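Local coordinates for protein oxidoreductase, iron/ascorbate family (Shewanella oneidensis, PDB 3ON7) that probably uses iron(II), 2-oxoglutarate and oxygen to oxidise L-arginine, and may release ethylene from 2-oxoglutarate in a parallel reaction, at residues F59-E64 / G68-S73; G198-V203 / S230-N235. One frame throughout, in Å; residues are numbered along the deposited sequence.

Contact 1: F59-E64 / G68-S73; sequences FMFNRE and GFFPAS
A single beta bridge, M60 with F69, ties the loop that follows helix 37-51 to strand 68-70, an edge strand of the large mixed sheet in this chain. Two backbone bonds bracket it: F69 N gives to F59 O at 2.8 Å and F61 N gives to F69 O at 2.9 Å, the second clearly bent, with an N-H...O angle of 144°. At G68 the two backbone segments come so close that a CB would run into F59 O and F61 CA, and its backbone angles would jam a CB against the preceding carbonyl, so glycine suits the place twice over.

Beyond the bridge the F61 and F70 rings form an offset stack, centroids 4.1 Å apart and planes 8° from parallel. The F61 ring is set over F70 by a chi1 of 68°, which tucks CG between the backbone N and the carbonyl carbon; F61 CB then also lies over the F70 face. F69 O sits at the edge of F61, in its plane, 3.3 Å from F61 CD1. Over the face turned away from F70 lies R63 NH1, which also donates to F61 O at 3.0 Å. M60, a selenomethionine here, bends at chi2 and chi3, and its SE approaches the F69 ring obliquely in a Met-aromatic contact. Y89 of strand 88-92 also stacks on F70. The F61 ring is thus held between F70 and the R63 guanidinium with both faces covered, and the cation would probably polarise its pi cloud.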
# COMPACT_ATOMS: atom_id res chain seq x y z
N PHE B 59 19.55 7.26 -7.37
CA PHE B 59 18.16 7.65 -7.52
C PHE B 59 17.18 6.49 -7.35
O PHE B 59 16.07 6.55 -7.86
CB PHE B 59 17.97 8.35 -8.87
CG PHE B 59 18.82 9.58 -9.00
CD1 PHE B 59 20.14 9.48 -9.44
CD2 PHE B 59 18.33 10.82 -8.64
CE1 PHE B 59 20.94 10.60 -9.54
CE2 PHE B 59 19.14 11.95 -8.75
CZ PHE B 59 20.44 11.84 -9.18
N MSE B 60 17.59 5.45 -6.60
CA MSE B 60 16.72 4.30 -6.30
C MSE B 60 15.37 4.84 -5.96
O MSE B 60 15.26 5.76 -5.16
CB MSE B 60 17.19 3.50 -5.08
CG MSE B 60 18.41 2.60 -5.27
SE MSE B 60 18.17 1.28 -6.67
CE MSE B 60 16.45 0.65 -6.04
N PHE B 61 14.34 4.23 -6.53
CA PHE B 61 12.97 4.69 -6.33
C PHE B 61 12.59 4.77 -4.86
O PHE B 61 13.01 3.96 -4.07
CB PHE B 61 11.96 3.80 -7.07
CG PHE B 61 11.84 2.40 -6.53
CD1 PHE B 61 12.71 1.42 -6.93
CD2 PHE B 61 10.83 2.07 -5.65
CE1 PHE B 61 12.60 0.14 -6.47
CE2 PHE B 61 10.69 0.80 -5.17
CZ PHE B 61 11.56 -0.18 -5.58
N ASN B 62 11.79 5.78 -4.54
CA ASN B 62 11.18 5.90 -3.23
C ASN B 62 10.14 4.80 -3.06
O ASN B 62 9.27 4.61 -3.90
CB ASN B 62 10.52 7.27 -3.06
CG ASN B 62 11.51 8.40 -3.21
OD1 ASN B 62 12.66 8.29 -2.76
ND2 ASN B 62 11.08 9.49 -3.88
N ARG B 63 10.25 4.08 -1.94
CA ARG B 63 9.39 2.95 -1.65
C ARG B 63 7.96 3.36 -1.43
O ARG B 63 7.06 2.62 -1.77
CB ARG B 63 9.90 2.17 -0.43
CG ARG B 63 10.74 0.96 -0.77
CD ARG B 63 12.00 1.33 -1.50
NE ARG B 63 12.74 0.13 -1.89
CZ ARG B 63 13.72 0.09 -2.80
NH1 ARG B 63 14.09 1.21 -3.45
NH2 ARG B 63 14.32 -1.07 -3.06
N GLU B 64 7.73 4.53 -0.84
CA GLU B 64 6.36 4.97 -0.60
C GLU B 64 5.62 5.29 -1.87
O GLU B 64 4.53 4.76 -2.08
CB GLU B 64 6.31 6.18 0.34
CG GLU B 64 4.91 6.41 0.88
CD GLU B 64 4.75 7.67 1.68
OE1 GLU B 64 5.75 8.40 1.91
OE2 GLU B 64 3.59 7.94 2.06
N GLY B 68 11.23 7.49 -9.27
CA GLY B 68 12.70 7.35 -9.32
C GLY B 68 13.15 6.17 -10.17
O GLY B 68 12.45 5.75 -11.08
N PHE B 69 14.33 5.65 -9.87
CA PHE B 69 14.97 4.62 -10.70
C PHE B 69 14.67 3.18 -10.25
O PHE B 69 14.78 2.85 -9.08
CB PHE B 69 16.47 4.84 -10.70
CG PHE B 69 17.25 3.72 -11.29
CD1 PHE B 69 17.02 3.33 -12.58
CD2 PHE B 69 18.24 3.10 -10.57
CE1 PHE B 69 17.74 2.31 -13.14
CE2 PHE B 69 18.98 2.06 -11.13
CZ PHE B 69 18.73 1.68 -12.42
N PHE B 70 14.33 2.33 -11.21
CA PHE B 70 14.04 0.90 -10.97
C PHE B 70 15.06 0.03 -11.68
O PHE B 70 14.98 -0.15 -12.89
CB PHE B 70 12.63 0.55 -11.53
CG PHE B 70 11.52 1.11 -10.71
CD1 PHE B 70 11.09 2.42 -10.88
CD2 PHE B 70 10.89 0.33 -9.74
CE1 PHE B 70 10.03 2.95 -10.11
CE2 PHE B 70 9.84 0.85 -8.96
CZ PHE B 70 9.42 2.16 -9.13
N PRO B 71 16.02 -0.53 -10.92
CA PRO B 71 17.01 -1.39 -11.58
C PRO B 71 16.44 -2.76 -11.87
O PRO B 71 15.39 -3.10 -11.32
CB PRO B 71 18.12 -1.51 -10.53
CG PRO B 71 17.42 -1.32 -9.23
CD PRO B 71 16.28 -0.39 -9.48
N ALA B 72 17.11 -3.50 -12.73
CA ALA B 72 16.84 -4.92 -12.93
C ALA B 72 17.69 -5.65 -11.88
O ALA B 72 18.77 -6.13 -12.18
CB ALA B 72 17.23 -5.39 -14.35
N SER B 73 17.20 -5.70 -10.65
CA SER B 73 17.95 -6.33 -9.58
C SER B 73 18.16 -7.81 -9.89
O SER B 73 17.27 -8.46 -10.45
CB SER B 73 17.18 -6.20 -8.27
OG SER B 73 16.70 -4.89 -8.13

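Contact 2: G198-V203 / S230-N235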
# COMPACT_ATOMS: atom_id res chain seq x y z
N GLY B 198 -8.36 -11.46 -34.66
CA GLY B 198 -7.37 -12.24 -33.93
C GLY B 198 -5.91 -12.08 -34.36
O GLY B 198 -5.01 -12.48 -33.63
N SER B 199 -5.67 -11.52 -35.55
CA SER B 199 -4.29 -11.28 -36.02
C SER B 199 -3.64 -10.07 -35.34
O SER B 199 -4.31 -9.30 -34.64
CB SER B 199 -4.25 -11.11 -37.55
OG SER B 199 -4.96 -9.96 -37.95
N TRP B 200 -2.33 -9.92 -35.56
CA TRP B 200 -1.56 -8.78 -35.06
C TRP B 200 -1.24 -7.76 -36.15
O TRP B 200 -0.76 -8.12 -37.23
CB TRP B 200 -0.25 -9.28 -34.44
CG TRP B 200 -0.45 -10.02 -33.16
CD1 TRP B 200 -0.42 -11.35 -32.98
CD2 TRP B 200 -0.70 -9.44 -31.88
NE1 TRP B 200 -0.66 -11.66 -31.66
CE2 TRP B 200 -0.83 -10.50 -30.97
CE3 TRP B 200 -0.85 -8.13 -31.42
CZ2 TRP B 200 -1.10 -10.28 -29.62
CZ3 TRP B 200 -1.09 -7.92 -30.08
CH2 TRP B 200 -1.22 -8.98 -29.20
N LEU B 201 -1.51 -6.49 -35.87
CA LEU B 201 -1.16 -5.40 -36.78
C LEU B 201 0.15 -4.75 -36.36
O LEU B 201 0.33 -4.44 -35.19
CB LEU B 201 -2.26 -4.33 -36.78
CG LEU B 201 -3.67 -4.77 -37.22
CD1 LEU B 201 -4.72 -3.74 -36.81
CD2 LEU B 201 -3.69 -5.00 -38.73
N ASP B 202 1.05 -4.54 -37.32
CA ASP B 202 2.29 -3.81 -37.11
C ASP B 202 2.05 -2.30 -37.10
O ASP B 202 1.26 -1.77 -37.88
CB ASP B 202 3.31 -4.17 -38.20
CG ASP B 202 3.82 -5.61 -38.09
OD1 ASP B 202 4.31 -6.02 -37.00
OD2 ASP B 202 3.74 -6.34 -39.10
N VAL B 203 2.72 -1.62 -36.18
CA VAL B 203 2.62 -0.18 -36.04
C VAL B 203 3.83 0.44 -36.73
O VAL B 203 4.96 0.09 -36.39
CB VAL B 203 2.60 0.25 -34.57
CG1 VAL B 203 2.34 1.74 -34.48
CG2 VAL B 203 1.54 -0.54 -33.80
N SER B 230 -5.47 -4.48 -27.00
CA SER B 230 -4.33 -5.25 -26.56
C SER B 230 -3.18 -5.01 -27.52
O SER B 230 -3.32 -5.17 -28.75
CB SER B 230 -4.71 -6.74 -26.57
OG SER B 230 -3.64 -7.57 -26.16
N HIS B 231 -2.03 -4.65 -26.94
CA HIS B 231 -0.81 -4.43 -27.71
C HIS B 231 0.40 -5.10 -27.05
O HIS B 231 0.40 -5.31 -25.83
CB HIS B 231 -0.56 -2.93 -27.89
CG HIS B 231 -0.60 -2.14 -26.63
ND1 HIS B 231 -1.77 -1.86 -25.96
CD2 HIS B 231 0.39 -1.55 -25.92
CE1 HIS B 231 -1.50 -1.13 -24.89
NE2 HIS B 231 -0.20 -0.94 -24.84
N ARG B 232 1.41 -5.40 -27.88
CA ARG B 232 2.66 -6.03 -27.43
C ARG B 232 3.86 -5.53 -28.23
O ARG B 232 3.70 -4.83 -29.23
CB ARG B 232 2.57 -7.56 -27.59
CG ARG B 232 2.53 -8.02 -29.03
CD ARG B 232 2.40 -9.51 -29.17
NE ARG B 232 2.49 -9.92 -30.56
CZ ARG B 232 2.60 -11.19 -30.97
NH1 ARG B 232 2.62 -12.19 -30.08
NH2 ARG B 232 2.71 -11.46 -32.26
N VAL B 233 5.07 -5.89 -27.79
CA VAL B 233 6.26 -5.62 -28.59
C VAL B 233 6.98 -6.94 -28.83
O VAL B 233 7.40 -7.61 -27.89
CB VAL B 233 7.22 -4.58 -27.92
CG1 VAL B 233 8.48 -4.36 -28.78
CG2 VAL B 233 6.50 -3.28 -27.67
N ILE B 234 7.12 -7.34 -30.11
CA ILE B 234 7.89 -8.54 -30.45
C ILE B 234 9.30 -8.12 -30.87
O ILE B 234 9.54 -6.95 -31.12
CB ILE B 234 7.21 -9.42 -31.54
CG1 ILE B 234 7.08 -8.70 -32.89
CG2 ILE B 234 5.86 -9.87 -31.07
CD1 ILE B 234 6.75 -9.63 -34.07
N ASN B 235 10.23 -9.08 -30.89
CA ASN B 235 11.59 -8.88 -31.43
C ASN B 235 11.65 -9.62 -32.76
O ASN B 235 11.92 -10.82 -32.79
CB ASN B 235 12.68 -9.43 -30.49
CG ASN B 235 12.84 -8.61 -29.22
OD1 ASN B 235 12.83 -7.39 -29.26
ND2 ASN B 235 12.95 -9.28 -28.08
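With chi1 at -70°, W200 CG stands anti to its carbonyl carbon and the indole reaches toward strand 231-234; R232, its chi1 at 68° and its chain extended from CG to NE, lies across one face of that indole. The guanidinium stacks flat, its plane 7° from the ring's. R232 CZ is 3.5 Å from the centroid of the five-membered ring, a cation-pi contact, and R232 CD is 3.6 Å from that of the six-membered ring, a CH-pi contact. R232 NH2 comes within 3.2 Å of W200 CD1 but makes no hydrogen bond to NE1, since both are donors; it bonds instead to OE1 of Q192, on the intervening strand 191-194. I234 CG2 packs on the other face of the guanidinium. At the far end of the indole, W200 CZ3 lies 3.8 Å from S230 O, and the backbone of H231 meets the ring edge. An alanine in place of W200 would probably leave one face of the guanidinium without its aromatic partner and the arginine freer to swing about Q192. Tryptophan offers an electron-rich surface long enough for both the methylenes and the charge, so the stack probably stabilises the cation without neutralising it.

Contact 1 closes before contact 2 opens along the chain, and the two lie apart in the fold, with centres about 29 Å apart and nearest atoms about 15 Å apart. The 59-64/68-73 pair builds onto the edge of the eight-stranded mixed sheet, whereas 198-203/230-235 joins two strands of the separate four-stranded antiparallel sheet, across strand 191-194. Together the sheets are consistent with the double-stranded beta-helix core of iron/2-oxoglutarate oxygenases. Contact 2 includes H231, which with H174 and D176 faces a vacant point that may be the iron site, while contact 1 borders neighbouring subunits: E64 forms a salt bridge with K149 of the second subunit.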